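Local atomic coordinates of virulence protein vsdE (Salmonella enterica, PDB entry 5LQ6), a protein that acts as a cysteine hydrolase effector that suppresses immune responses and promotes bacterial virulence. Residues Leu83-Ile87 with Ser146-Ile150. The protein carries 4 engineered substitutions. Numbering follows the deposited sequence.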
loop_
_atom_site.group_PDB
_atom_site.type_symbol
_atom_site.label_atom_id
_atom_site.label_comp_id
_atom_site.label_asym_id
_atom_site.label_seq_id
_atom_site.Cartn_x
_atom_site.Cartn_y
_atom_site.Cartn_z
ATOM N N LEU A 83 4.482 1.823 -3.367
ATOM C CA LEU A 83 5.139 2.051 -2.091
ATOM C C LEU A 83 5.476 0.750 -1.425
ATOM O O LEU A 83 6.534 0.589 -0.829
ATOM C CB LEU A 83 4.238 2.919 -1.200
ATOM C CG LEU A 83 4.808 3.299 0.154
ATOM C CD1 LEU A 83 6.163 3.981 0.007
ATOM C CD2 LEU A 83 3.821 4.198 0.907
ATOM N N HIS A 84 4.549 -0.219 -1.427
ATOM C CA HIS A 84 4.823 -1.526 -0.845
ATOM C C HIS A 84 6.036 -2.223 -1.449
ATOM O O HIS A 84 6.850 -2.832 -0.763
ATOM C CB HIS A 84 3.569 -2.384 -0.947
ATOM C CG HIS A 84 3.626 -3.667 -0.201
ATOM N ND1 HIS A 84 3.529 -3.732 1.168
ATOM C CD2 HIS A 84 3.689 -4.945 -0.620
ATOM C CE1 HIS A 84 3.612 -4.979 1.562
ATOM N NE2 HIS A 84 3.685 -5.748 0.495
ATOM N N TYR A 85 6.087 -2.168 -2.765
ATOM C CA TYR A 85 7.227 -2.710 -3.482
ATOM C C TYR A 85 8.538 -2.029 -3.091
ATOM O O TYR A 85 9.529 -2.709 -2.836
ATOM C CB TYR A 85 6.990 -2.577 -4.981
ATOM C CG TYR A 85 8.097 -3.061 -5.903
ATOM C CD1 TYR A 85 9.150 -2.266 -6.235
ATOM C CD2 TYR A 85 8.032 -4.334 -6.403
ATOM C CE1 TYR A 85 10.134 -2.736 -7.121
ATOM C CE2 TYR A 85 8.996 -4.809 -7.309
ATOM C CZ TYR A 85 10.040 -3.980 -7.621
ATOM O OH TYR A 85 11.065 -4.438 -8.505
ATOM N N ASN A 86 8.544 -0.711 -3.068
ATOM C CA ASN A 86 9.743 0.072 -2.701
ATOM C C ASN A 86 10.179 -0.266 -1.266
ATOM O O ASN A 86 11.357 -0.450 -0.977
ATOM C CB ASN A 86 9.490 1.565 -2.843
ATOM C CG ASN A 86 9.342 2.002 -4.297
ATOM O OD1 ASN A 86 9.584 1.190 -5.202
ATOM N ND2 ASN A 86 8.888 3.192 -4.511
ATOM N N ILE A 87 9.224 -0.359 -0.337
ATOM C CA ILE A 87 9.580 -0.714 1.004
ATOM C C ILE A 87 10.214 -2.098 1.056
ATOM O O ILE A 87 11.256 -2.297 1.713
ATOM C CB ILE A 87 8.324 -0.654 1.941
ATOM C CG1 ILE A 87 7.908 0.774 2.135
ATOM C CG2 ILE A 87 8.600 -1.342 3.289
ATOM C CD1 ILE A 87 6.491 0.905 2.666
ATOM N N SER A 146 6.319 -6.620 8.754
ATOM C CA SER A 146 6.329 -5.207 9.114
ATOM C C SER A 146 5.750 -4.259 8.096
ATOM O O SER A 146 5.709 -3.066 8.358
ATOM C CB SER A 146 7.713 -4.713 9.465
ATOM O OG SER A 146 8.563 -4.915 8.344
ATOM N N SER A 147 5.343 -4.728 6.924
ATOM C CA SER A 147 4.832 -3.867 5.879
ATOM C C SER A 147 3.614 -4.438 5.185
ATOM O O SER A 147 3.610 -5.628 4.784
ATOM C CB SER A 147 5.937 -3.623 4.866
ATOM O OG SER A 147 5.460 -2.805 3.787
ATOM N N PHE A 148 2.560 -3.637 5.052
ATOM C CA PHE A 148 1.271 -4.111 4.599
ATOM C C PHE A 148 0.580 -3.091 3.715
ATOM O O PHE A 148 0.832 -1.895 3.831
ATOM C CB PHE A 148 0.352 -4.431 5.779
ATOM C CG PHE A 148 0.950 -5.379 6.797
ATOM C CD1 PHE A 148 1.781 -4.892 7.795
ATOM C CD2 PHE A 148 0.758 -6.743 6.637
ATOM C CE1 PHE A 148 2.376 -5.770 8.683
ATOM C CE2 PHE A 148 1.360 -7.619 7.555
ATOM C CZ PHE A 148 2.163 -7.084 8.538
ATOM N N ILE A 149 -0.310 -3.574 2.857
ATOM C CA ILE A 149 -1.233 -2.727 2.111
ATOM C C ILE A 149 -2.614 -2.901 2.752
ATOM O O ILE A 149 -3.036 -4.046 2.988
ATOM C CB ILE A 149 -1.325 -3.026 0.608
ATOM C CG1 ILE A 149 0.057 -2.964 -0.048
ATOM C CG2 ILE A 149 -2.276 -2.080 -0.089
ATOM C CD1 ILE A 149 0.082 -3.473 -1.507
ATOM N N ILE A 150 -3.289 -1.788 3.007
ATOM C CA ILE A 150 -4.622 -1.827 3.605
ATOM C C ILE A 150 -5.621 -1.462 2.554
ATOM O O ILE A 150 -5.422 -0.467 1.818
ATOM C CB ILE A 150 -4.755 -0.859 4.773
ATOM C CG1 ILE A 150 -3.526 -0.890 5.681
ATOM C CG2 ILE A 150 -6.060 -1.074 5.528
ATOM C CD1 ILE A 150 -3.269 -2.179 6.334
HETATM O O HOH W 1 3.395 -1.305 2.815
HETATM O O HOH W 2 6.774 -4.041 1.741
#
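Ser147 OG is gripped by two waters, each of which also binds His84. Water 1 lies 2.7 Å from Ser147 OG and 2.9 Å from His84 ND1, and donates a third bond to Phe148 O at 2.8 Å. Water 2 is likewise 2.7 Å from Ser147 OG and donates to His84 O at 2.8 Å, so that one hydroxyl is tied through water to both the ring and the backbone of the same histidine. With CG anti to the backbone N (chi1 -171°), the His84 side chain extends from helix 76-89 toward strand 147-157. Its two faces meet different things: Ile149 CG1 makes a CH-pi contact 4.0 Å from the ring centroid and 28° off the normal, while water 2 sits above the opposite face, displaced toward the rim. Water 1 instead lies at the edge, in the ring plane. Further round the rim, His84 CE1 comes within 3.3 Å of Ser147 O, near the ring plane. Beyond the pair, Tyr214 N is hydrogen-bonded to His84 NE2; together with water 1 at ND1, this fixes the ring's rotation by both nitrogens. Nearly one turn along the helix, Ile87 brings its CG2 branch to 3.5 Å from Ser147 OG, adding an apolar wall beside the waters. The local axes of helix residues 83-87 and strand residues 147-150 run almost antiparallel, at 176°. Phe148 points to the other side of the sheet and packs against helix 129-143, so this part of the strand lies between the two helices. Helix 76-89 begins at Cys76, and the neighbouring strand 163-172 carries His165; with Asp185 their geometry is consistent with a catalytic triad, and a helix headed by cysteine against an antiparallel sheet bearing histidine is the core arrangement of papain-like (clan CA) cysteine hydrolases.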